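Local coordinates for protein ZmpA Glycopeptidase (Clostridium perfringens, PDB 6XSX) that probably cleaves glycosylated proteins as a zinc-type metallopeptidase of the M60 family, the chain being the catalytic module of a larger multidomain glycopeptidase, at residues K39-D47 and G284-R292; V216-W224 and T298-I309. All coordinates share one frame; numbering follows the deposited sequence.

Interaction 1 (K39-D47 and G284-R292); sequences KRKVWNFQD and GHNFDTNNR
Phe45 turns its ring edge onto the face of Phe287, a T-shaped (edge-to-face) stack with centroids 5.1 Å apart and planes at 77°, at the C-terminal end of helix 277-286. That helix carries an HExxH pattern (His281, Glu282, His285), consistent with a metallopeptidase active-site helix, with no metal bound to it here. Phe45 CZ sits over the middle of the Phe287 ring, and Phe45 CE2 reaches Phe287 CZ at 3.8 Å. Val42 ties the two rings together: CG2 covers the centre of one Phe45 face, while CG1, anti to the carbonyl carbon (chi1 -55°), approaches Phe287 CD1 at 3.9 Å. This is the tight, buried part, backed by Thr220 and Met221 of helix 206-224.

Two backbone bonds tie the 39-47 loop to the helix end and the loop after it. Trp43 N donates to Asn286 O at 2.9 Å, and Thr289 N donates to Lys41 O over the same length. Lys41 is the C-prime residue of the Schellman motif ending helix 33-39, which turns its carbonyl toward Thr289. The Asn286 side-chain amide is held by residues outside the contact, OD1 by Gly258 N and ND2 by Tyr240 OH.

The looser side is formed by partly exposed Lys41, Trp43 and Thr289. Trp43 and Thr289 cross at about a right angle, with Trp43 CB 3.5 Å from Thr289 CG2, and the indole presents its CE3 edge to His285 O. Water bridges the margin: one molecule donates to Val42 O at 2.6 Å and pairs with Thr289 OG1 at 2.9 Å.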
loop_
_atom_site.group_PDB
_atom_site.type_symbol
_atom_site.label_atom_id
_atom_site.label_comp_id
_atom_site.label_asym_id
_atom_site.label_seq_id
_atom_site.Cartn_x
_atom_site.Cartn_y
_atom_site.Cartn_z
ATOM N N LYS A 39 -15.256 -2.419 10.909
ATOM C CA LYS A 39 -16.132 -1.302 10.593
ATOM C C LYS A 39 -15.645 -0.602 9.324
ATOM O O LYS A 39 -16.454 -0.122 8.537
ATOM C CB LYS A 39 -16.136 -0.269 11.720
ATOM C CG LYS A 39 -16.801 -0.704 13.017
ATOM C CD LYS A 39 -16.850 0.432 14.009
ATOM C CE LYS A 39 -17.455 0.052 15.341
ATOM N NZ LYS A 39 -17.186 1.114 16.339
ATOM N N ARG A 40 -14.320 -0.571 9.123
ATOM C CA ARG A 40 -13.711 0.295 8.127
ATOM C C ARG A 40 -13.181 -0.516 6.950
ATOM O O ARG A 40 -12.501 0.036 6.089
ATOM C CB ARG A 40 -12.590 1.106 8.784
ATOM C CG ARG A 40 -13.104 2.043 9.867
ATOM C CD ARG A 40 -11.983 2.499 10.769
ATOM N NE ARG A 40 -12.391 3.516 11.734
ATOM C CZ ARG A 40 -13.033 3.274 12.874
ATOM N NH1 ARG A 40 -13.347 2.032 13.209
ATOM N NH2 ARG A 40 -13.325 4.279 13.685
ATOM N N LYS A 41 -13.488 -1.821 6.939
ATOM C CA LYS A 41 -13.126 -2.763 5.888
ATOM C C LYS A 41 -11.612 -2.893 5.735
ATOM O O LYS A 41 -11.135 -3.235 4.656
ATOM C CB LYS A 41 -13.747 -2.399 4.531
ATOM C CG LYS A 41 -15.221 -2.021 4.529
ATOM C CD LYS A 41 -16.159 -3.124 4.947
ATOM C CE LYS A 41 -17.601 -2.787 4.624
ATOM N NZ LYS A 41 -18.482 -3.941 4.901
ATOM N N VAL A 42 -10.844 -2.661 6.805
ATOM C CA VAL A 42 -9.430 -3.017 6.749
ATOM C C VAL A 42 -9.215 -4.347 7.473
ATOM O O VAL A 42 -10.109 -4.838 8.159
ATOM C CB VAL A 42 -8.490 -1.894 7.240
ATOM C CG1 VAL A 42 -8.743 -0.595 6.487
ATOM C CG2 VAL A 42 -8.601 -1.675 8.744
ATOM N N TRP A 43 -8.015 -4.915 7.310
ATOM C CA TRP A 43 -7.774 -6.323 7.569
ATOM C C TRP A 43 -7.263 -6.536 8.995
ATOM O O TRP A 43 -6.077 -6.764 9.196
ATOM C CB TRP A 43 -6.808 -6.887 6.518
ATOM C CG TRP A 43 -6.752 -8.384 6.502
ATOM C CD1 TRP A 43 -7.234 -9.224 7.460
ATOM C CD2 TRP A 43 -6.157 -9.223 5.494
ATOM N NE1 TRP A 43 -7.001 -10.523 7.112
ATOM C CE2 TRP A 43 -6.345 -10.560 5.911
ATOM C CE3 TRP A 43 -5.507 -8.987 4.278
ATOM C CZ2 TRP A 43 -5.891 -11.651 5.165
ATOM C CZ3 TRP A 43 -5.055 -10.062 3.539
ATOM C CH2 TRP A 43 -5.248 -11.378 3.978
ATOM N N ASN A 44 -8.170 -6.412 9.974
ATOM C CA ASN A 44 -7.992 -6.823 11.365
ATOM C C ASN A 44 -6.656 -6.354 11.933
ATOM O O ASN A 44 -5.813 -7.169 12.307
ATOM C CB ASN A 44 -8.188 -8.330 11.536
ATOM C CG ASN A 44 -9.509 -8.799 10.968
ATOM O OD1 ASN A 44 -10.478 -8.045 10.939
ATOM N ND2 ASN A 44 -9.539 -10.025 10.473
ATOM N N PHE A 45 -6.482 -5.035 12.019
ATOM C CA PHE A 45 -5.230 -4.462 12.485
ATOM C C PHE A 45 -5.050 -4.808 13.961
ATOM O O PHE A 45 -6.035 -4.880 14.695
ATOM C CB PHE A 45 -5.235 -2.947 12.287
ATOM C CG PHE A 45 -5.113 -2.483 10.856
ATOM C CD1 PHE A 45 -5.127 -3.388 9.801
ATOM C CD2 PHE A 45 -5.032 -1.130 10.558
ATOM C CE1 PHE A 45 -5.027 -2.949 8.489
ATOM C CE2 PHE A 45 -4.926 -0.691 9.246
ATOM C CZ PHE A 45 -4.918 -1.605 8.212
ATOM N N GLN A 46 -3.789 -5.041 14.362
ATOM C CA GLN A 46 -3.417 -5.246 15.755
ATOM C C GLN A 46 -3.225 -3.882 16.419
ATOM O O GLN A 46 -3.305 -2.842 15.764
ATOM C CB GLN A 46 -2.131 -6.073 15.863
ATOM C CG GLN A 46 -2.093 -7.301 14.958
ATOM C CD GLN A 46 -3.261 -8.232 15.194
ATOM O OE1 GLN A 46 -4.033 -8.541 14.280
ATOM N NE2 GLN A 46 -3.421 -8.663 16.433
ATOM N N ASP A 47 -2.968 -3.896 17.729
ATOM C CA ASP A 47 -2.738 -2.663 18.458
ATOM C C ASP A 47 -1.689 -2.894 19.542
ATOM O O ASP A 47 -1.818 -2.368 20.650
ATOM C CB ASP A 47 -4.044 -2.133 19.045
ATOM C CG ASP A 47 -3.927 -0.697 19.510
ATOM O OD1 ASP A 47 -3.045 0.025 18.989
ATOM O OD2 ASP A 47 -4.725 -0.311 20.377
ATOM N N GLY A 284 -1.261 -2.339 0.831
ATOM C CA GLY A 284 -2.482 -2.320 0.035
ATOM C C GLY A 284 -3.438 -3.466 0.372
ATOM O O GLY A 284 -4.633 -3.243 0.541
ATOM N N HIS A 285 -2.903 -4.690 0.467
ATOM C CA HIS A 285 -3.699 -5.853 0.831
ATOM C C HIS A 285 -4.349 -5.629 2.191
ATOM O O HIS A 285 -5.462 -6.077 2.417
ATOM C CB HIS A 285 -2.828 -7.109 0.975
ATOM C CG HIS A 285 -2.486 -7.819 -0.288
ATOM N ND1 HIS A 285 -3.422 -8.078 -1.274
ATOM C CD2 HIS A 285 -1.322 -8.375 -0.700
ATOM C CE1 HIS A 285 -2.839 -8.733 -2.262
ATOM N NE2 HIS A 285 -1.545 -8.935 -1.929
ATOM N N ASN A 286 -3.625 -4.972 3.105
ATOM C CA ASN A 286 -4.090 -4.813 4.474
ATOM C C ASN A 286 -5.189 -3.758 4.553
ATOM O O ASN A 286 -6.010 -3.781 5.472
ATOM C CB ASN A 286 -2.934 -4.518 5.434
ATOM C CG ASN A 286 -2.295 -5.785 5.968
ATOM O OD1 ASN A 286 -2.993 -6.684 6.438
ATOM N ND2 ASN A 286 -0.976 -5.864 5.907
ATOM N N PHE A 287 -5.211 -2.833 3.589
ATOM C CA PHE A 287 -6.150 -1.722 3.696
ATOM C C PHE A 287 -7.515 -1.971 3.042
ATOM O O PHE A 287 -8.358 -1.079 3.095
ATOM C CB PHE A 287 -5.513 -0.394 3.271
ATOM C CG PHE A 287 -4.884 0.354 4.418
ATOM C CD1 PHE A 287 -5.617 1.273 5.151
ATOM C CD2 PHE A 287 -3.570 0.111 4.790
ATOM C CE1 PHE A 287 -5.046 1.946 6.224
ATOM C CE2 PHE A 287 -3.002 0.783 5.860
ATOM C CZ PHE A 287 -3.736 1.707 6.568
ATOM N N ASP A 288 -7.767 -3.148 2.440
ATOM C CA ASP A 288 -9.118 -3.394 1.936
ATOM C C ASP A 288 -9.479 -4.877 1.897
ATOM O O ASP A 288 -8.817 -5.667 1.227
ATOM C CB ASP A 288 -9.384 -2.717 0.587
ATOM C CG ASP A 288 -10.860 -2.575 0.246
ATOM O OD1 ASP A 288 -11.719 -2.848 1.117
ATOM O OD2 ASP A 288 -11.148 -2.173 -0.892
ATOM N N THR A 289 -10.582 -5.220 2.575
ATOM C CA THR A 289 -11.080 -6.586 2.624
ATOM C C THR A 289 -12.534 -6.638 2.165
ATOM O O THR A 289 -13.199 -7.657 2.343
ATOM C CB THR A 289 -11.066 -7.153 4.051
ATOM O OG1 THR A 289 -11.842 -6.298 4.895
ATOM C CG2 THR A 289 -9.672 -7.347 4.598
ATOM N N ASN A 290 -13.026 -5.529 1.601
ATOM C CA ASN A 290 -14.434 -5.412 1.251
ATOM C C ASN A 290 -14.807 -6.460 0.197
ATOM O O ASN A 290 -14.305 -6.422 -0.928
ATOM C CB ASN A 290 -14.762 -3.987 0.799
ATOM C CG ASN A 290 -16.245 -3.704 0.662
ATOM O OD1 ASN A 290 -17.088 -4.587 0.828
ATOM N ND2 ASN A 290 -16.570 -2.464 0.340
ATOM N N ASN A 291 -15.709 -7.386 0.562
ATOM C CA ASN A 291 -16.084 -8.467 -0.343
ATOM C C ASN A 291 -17.091 -7.996 -1.397
ATOM O O ASN A 291 -17.444 -8.762 -2.287
ATOM C CB ASN A 291 -16.477 -9.764 0.381
ATOM C CG ASN A 291 -17.735 -9.663 1.221
ATOM O OD1 ASN A 291 -18.537 -8.739 1.076
ATOM N ND2 ASN A 291 -17.915 -10.620 2.117
ATOM N N ARG A 292 -17.527 -6.733 -1.314
ATOM C CA ARG A 292 -18.393 -6.134 -2.322
ATOM C C ARG A 292 -17.585 -5.718 -3.553
ATOM O O ARG A 292 -18.157 -5.511 -4.619
ATOM C CB ARG A 292 -19.105 -4.899 -1.769
ATOM C CG ARG A 292 -19.944 -5.160 -0.529
ATOM C CD ARG A 292 -20.452 -3.844 0.028
ATOM N NE ARG A 292 -21.532 -4.086 0.971
ATOM C CZ ARG A 292 -22.772 -4.464 0.652
ATOM N NH1 ARG A 292 -23.122 -4.648 -0.611
ATOM N NH2 ARG A 292 -23.665 -4.656 1.609
HETATM O O HOH W 1 -10.971 0.349 3.810
HETATM O O HOH W 2 -12.489 -5.866 7.653
#

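Interaction 2 (V216-W224 and T298-I309); sequences VIKETMKYW and TNNMLPLHFERI
Tyr223 and His305 lie face on face in an offset stack, centroids 3.9 Å apart and planes only 5° from parallel, joining helices 206-224 and 301-309 of the M60 peptidase domain. The short helical segments cross at 117° with axes 11.0 Å apart, a separation filled by side chains. His305 CB also sits over the Tyr223 face, a CH-pi contact 3.6 Å from the centroid, and Ile309 CG2 lies against the opposite face of the imidazole, toward its rim.

At the ring edge, His305 NE2 donates, nearly straight, to the anti lone pair of Glu219 OE2; the modelled 2.5 Å between these two atoms is very short and its exact length doubtful. The acceptor lies in the imidazole plane, so stack and bond together fix the ring's rotation. In Glu219, CG anti to the backbone N (chi1 -178°) comes beside Phe306 CZ and Ile309 CD1, and the bend at chi2 turns the carboxylate to the imidazole.

Deeper in, Leu302 CD1 fits between Thr220 and Tyr223, and Leu302 CB packs against Trp224 CZ3. The Tyr223 side chain crosses that of Met301 at about a right angle, and Tyr223 OH donates to Met301 O at 2.8 Å from above the carbonyl plane, while His305 N reaches that oxygen from the opposite face.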
loop_
_atom_site.group_PDB
_atom_site.type_symbol
_atom_site.label_atom_id
_atom_site.label_comp_id
_atom_site.label_asym_id
_atom_site.label_seq_id
_atom_site.Cartn_x
_atom_site.Cartn_y
_atom_site.Cartn_z
ATOM N N VAL A 216 3.947 7.444 5.995
ATOM C CA VAL A 216 3.375 6.475 5.069
ATOM C C VAL A 216 1.908 6.223 5.429
ATOM O O VAL A 216 1.056 6.215 4.540
ATOM C CB VAL A 216 4.190 5.167 5.000
ATOM C CG1 VAL A 216 3.448 4.057 4.275
ATOM C CG2 VAL A 216 5.551 5.387 4.359
ATOM N N ILE A 217 1.618 6.042 6.731
ATOM C CA ILE A 217 0.260 5.750 7.181
ATOM C C ILE A 217 -0.648 6.956 6.925
ATOM O O ILE A 217 -1.785 6.796 6.478
ATOM C CB ILE A 217 0.226 5.295 8.659
ATOM C CG1 ILE A 217 1.005 3.995 8.879
ATOM C CG2 ILE A 217 -1.215 5.184 9.162
ATOM C CD1 ILE A 217 0.409 2.798 8.174
ATOM N N LYS A 218 -0.134 8.161 7.201
ATOM C CA LYS A 218 -0.857 9.398 6.934
ATOM C C LYS A 218 -1.255 9.460 5.456
ATOM O O LYS A 218 -2.430 9.588 5.129
ATOM C CB LYS A 218 -0.013 10.608 7.348
ATOM C CG LYS A 218 -0.783 11.912 7.525
ATOM C CD LYS A 218 0.070 13.017 8.120
ATOM C CE LYS A 218 -0.462 14.404 7.820
ATOM N NZ LYS A 218 0.657 15.360 7.629
ATOM N N GLU A 219 -0.265 9.354 4.564
ATOM C CA GLU A 219 -0.499 9.446 3.130
ATOM C C GLU A 219 -1.482 8.351 2.697
ATOM O O GLU A 219 -2.415 8.628 1.948
ATOM C CB GLU A 219 0.837 9.438 2.373
ATOM C CG GLU A 219 0.727 9.579 0.861
ATOM C CD GLU A 219 -0.110 10.751 0.369
ATOM O OE1 GLU A 219 -0.154 11.782 1.066
ATOM O OE2 GLU A 219 -0.728 10.628 -0.701
ATOM N N THR A 220 -1.309 7.132 3.228
ATOM C CA THR A 220 -2.158 6.007 2.868
ATOM C C THR A 220 -3.603 6.279 3.273
ATOM O O THR A 220 -4.534 6.007 2.513
ATOM C CB THR A 220 -1.702 4.679 3.488
ATOM O OG1 THR A 220 -0.469 4.308 2.871
ATOM C CG2 THR A 220 -2.709 3.565 3.287
ATOM N N MET A 221 -3.782 6.828 4.474
ATOM C CA MET A 221 -5.133 6.983 4.967
ATOM C C MET A 221 -5.835 8.140 4.255
ATOM O O MET A 221 -7.020 8.037 3.943
ATOM C CB MET A 221 -5.160 7.096 6.493
ATOM C CG MET A 221 -4.979 5.727 7.106
ATOM S SD MET A 221 -5.025 5.668 8.893
ATOM C CE MET A 221 -6.793 5.708 9.190
ATOM N N LYS A 222 -5.086 9.201 3.934
ATOM C CA LYS A 222 -5.603 10.255 3.072
ATOM C C LYS A 222 -6.040 9.681 1.716
ATOM O O LYS A 222 -7.168 9.899 1.279
ATOM C CB LYS A 222 -4.563 11.368 2.912
ATOM C CG LYS A 222 -4.997 12.514 2.006
ATOM C CD LYS A 222 -3.902 13.549 1.857
ATOM C CE LYS A 222 -4.074 14.426 0.635
ATOM N NZ LYS A 222 -2.920 15.347 0.482
ATOM N N TYR A 223 -5.154 8.927 1.056
ATOM C CA TYR A 223 -5.467 8.340 -0.241
ATOM C C TYR A 223 -6.715 7.457 -0.182
ATOM O O TYR A 223 -7.444 7.372 -1.169
ATOM C CB TYR A 223 -4.260 7.568 -0.781
ATOM C CG TYR A 223 -4.357 6.995 -2.177
ATOM C CD1 TYR A 223 -4.615 7.790 -3.290
ATOM C CD2 TYR A 223 -4.106 5.648 -2.394
ATOM C CE1 TYR A 223 -4.649 7.249 -4.569
ATOM C CE2 TYR A 223 -4.148 5.088 -3.660
ATOM C CZ TYR A 223 -4.422 5.891 -4.752
ATOM O OH TYR A 223 -4.438 5.325 -5.994
ATOM N N TRP A 224 -6.946 6.793 0.962
ATOM C CA TRP A 224 -8.036 5.838 1.109
ATOM C C TRP A 224 -9.332 6.535 1.537
ATOM O O TRP A 224 -10.377 5.888 1.628
ATOM C CB TRP A 224 -7.633 4.739 2.102
ATOM C CG TRP A 224 -7.811 3.355 1.563
ATOM C CD1 TRP A 224 -8.695 2.412 1.997
ATOM C CD2 TRP A 224 -7.087 2.757 0.471
ATOM N NE1 TRP A 224 -8.564 1.269 1.257
ATOM C CE2 TRP A 224 -7.593 1.452 0.308
ATOM C CE3 TRP A 224 -6.066 3.196 -0.381
ATOM C CZ2 TRP A 224 -7.110 0.578 -0.668
ATOM C CZ3 TRP A 224 -5.580 2.331 -1.340
ATOM C CH2 TRP A 224 -6.097 1.039 -1.481
ATOM N N THR A 298 -8.119 -3.875 -6.765
ATOM C CA THR A 298 -8.184 -2.489 -6.335
ATOM C C THR A 298 -7.027 -2.134 -5.402
ATOM O O THR A 298 -6.673 -0.965 -5.302
ATOM C CB THR A 298 -9.563 -2.104 -5.774
ATOM O OG1 THR A 298 -9.909 -2.941 -4.671
ATOM C CG2 THR A 298 -10.659 -2.142 -6.814
ATOM N N ASN A 299 -6.406 -3.132 -4.755
ATOM C CA ASN A 299 -5.394 -2.842 -3.745
ATOM C C ASN A 299 -4.098 -2.330 -4.386
ATOM O O ASN A 299 -3.261 -1.724 -3.716
ATOM C CB ASN A 299 -5.253 -3.971 -2.718
ATOM C CG ASN A 299 -6.422 -4.031 -1.748
ATOM O OD1 ASN A 299 -7.224 -3.100 -1.671
ATOM N ND2 ASN A 299 -6.530 -5.114 -0.989
ATOM N N ASN A 300 -3.959 -2.549 -5.695
ATOM C CA ASN A 300 -2.810 -2.099 -6.462
ATOM C C ASN A 300 -2.788 -0.576 -6.583
ATOM O O ASN A 300 -1.777 0.009 -6.962
ATOM C CB ASN A 300 -2.849 -2.690 -7.871
ATOM C CG ASN A 300 -2.725 -4.196 -7.859
ATOM O OD1 ASN A 300 -1.756 -4.730 -7.337
ATOM N ND2 ASN A 300 -3.704 -4.884 -8.424
ATOM N N MET A 301 -3.928 0.061 -6.324
ATOM C CA MET A 301 -3.997 1.505 -6.456
ATOM C C MET A 301 -3.029 2.145 -5.468
ATOM O O MET A 301 -2.520 3.242 -5.727
ATOM C CB MET A 301 -5.413 2.032 -6.207
ATOM C CG MET A 301 -6.372 1.728 -7.344
ATOM S SD MET A 301 -5.971 2.589 -8.914
ATOM C CE MET A 301 -6.504 4.247 -8.502
ATOM N N LEU A 302 -2.760 1.438 -4.353
ATOM C CA LEU A 302 -1.900 1.997 -3.319
ATOM C C LEU A 302 -0.442 2.037 -3.784
ATOM O O LEU A 302 0.157 3.113 -3.814
ATOM C CB LEU A 302 -2.086 1.307 -1.957
ATOM C CG LEU A 302 -1.271 1.930 -0.818
ATOM C CD1 LEU A 302 -1.758 3.337 -0.485
ATOM C CD2 LEU A 302 -1.283 1.064 0.433
ATOM N N PRO A 303 0.209 0.904 -4.145
ATOM C CA PRO A 303 1.586 0.975 -4.638
ATOM C C PRO A 303 1.748 1.895 -5.856
ATOM O O PRO A 303 2.754 2.599 -5.950
ATOM C CB PRO A 303 1.978 -0.495 -4.862
ATOM C CG PRO A 303 0.650 -1.232 -4.990
ATOM C CD PRO A 303 -0.282 -0.483 -4.059
ATOM N N LEU A 304 0.746 1.934 -6.755
ATOM C CA LEU A 304 0.815 2.814 -7.921
ATOM C C LEU A 304 0.905 4.279 -7.487
ATOM O O LEU A 304 1.687 5.031 -8.055
ATOM C CB LEU A 304 -0.380 2.590 -8.857
ATOM C CG LEU A 304 -0.425 1.253 -9.598
ATOM C CD1 LEU A 304 -1.784 1.044 -10.252
ATOM C CD2 LEU A 304 0.678 1.141 -10.634
ATOM N N HIS A 305 0.115 4.663 -6.473
ATOM C CA HIS A 305 0.085 6.026 -5.960
ATOM C C HIS A 305 1.447 6.416 -5.398
ATOM O O HIS A 305 1.948 7.510 -5.695
ATOM C CB HIS A 305 -1.046 6.202 -4.936
ATOM C CG HIS A 305 -1.051 7.495 -4.186
ATOM N ND1 HIS A 305 -1.360 8.703 -4.779
ATOM C CD2 HIS A 305 -0.841 7.759 -2.875
ATOM C CE1 HIS A 305 -1.341 9.658 -3.870
ATOM N NE2 HIS A 305 -1.002 9.105 -2.690
ATOM N N PHE A 306 2.041 5.495 -4.621
ATOM C CA PHE A 306 3.329 5.709 -3.987
ATOM C C PHE A 306 4.425 5.841 -5.040
ATOM O O PHE A 306 5.395 6.563 -4.819
ATOM C CB PHE A 306 3.582 4.703 -2.855
ATOM C CG PHE A 306 3.150 5.214 -1.501
ATOM C CD1 PHE A 306 3.990 6.018 -0.743
ATOM C CD2 PHE A 306 1.888 4.929 -1.000
ATOM C CE1 PHE A 306 3.581 6.514 0.490
ATOM C CE2 PHE A 306 1.476 5.425 0.230
ATOM C CZ PHE A 306 2.331 6.209 0.978
ATOM N N GLU A 307 4.250 5.148 -6.175
ATOM C CA GLU A 307 5.120 5.325 -7.328
ATOM C C GLU A 307 4.960 6.738 -7.893
ATOM O O GLU A 307 5.948 7.441 -8.117
ATOM C CB GLU A 307 4.835 4.243 -8.372
ATOM C CG GLU A 307 5.568 2.950 -8.068
ATOM C CD GLU A 307 5.194 1.747 -8.915
ATOM O OE1 GLU A 307 4.055 1.718 -9.453
ATOM O OE2 GLU A 307 6.041 0.837 -9.021
ATOM N N ARG A 308 3.710 7.159 -8.101
ATOM C CA ARG A 308 3.443 8.456 -8.708
ATOM C C ARG A 308 3.950 9.595 -7.821
ATOM O O ARG A 308 4.563 10.531 -8.327
ATOM C CB ARG A 308 1.952 8.639 -8.994
ATOM C CG ARG A 308 1.592 10.026 -9.504
ATOM C CD ARG A 308 0.109 10.284 -9.317
ATOM N NE ARG A 308 -0.361 11.421 -10.098
ATOM C CZ ARG A 308 -1.637 11.742 -10.308
ATOM N NH1 ARG A 308 -2.616 11.019 -9.785
ATOM N NH2 ARG A 308 -1.926 12.799 -11.039
ATOM N N ILE A 309 3.696 9.528 -6.505
ATOM C CA ILE A 309 4.038 10.678 -5.676
ATOM C C ILE A 309 5.553 10.833 -5.551
ATOM O O ILE A 309 6.001 11.876 -5.102
ATOM C CB ILE A 309 3.338 10.685 -4.301
ATOM C CG1 ILE A 309 3.798 9.529 -3.405
ATOM C CG2 ILE A 309 1.829 10.742 -4.474
ATOM C CD1 ILE A 309 3.116 9.478 -2.059
#

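Both contacts are largely buried, with centres about 14 Å apart, and their segments alternate along the chain. Interaction 2 lies nearer the chain centre and joins two helices; interaction 1 joins a loop to a helix end and the loop after it, and has a watered margin. Their chemistry differs accordingly: in 39-47 with 284-292 main-chain bonds carry the polar load beside an aromatic pair, whereas in 216-224 with 298-309 side chains supply both cross-bonds. They share a border at the end of the HExxH helix and the loop that follows: Asn299 ND2 probably donates to Asp288 O at 3.2 Å, and Leu302 CD2 packs on Gly284 N at 3.4 Å. Helix 206-224 also backs interaction 1, with Trp224 beside Asp288.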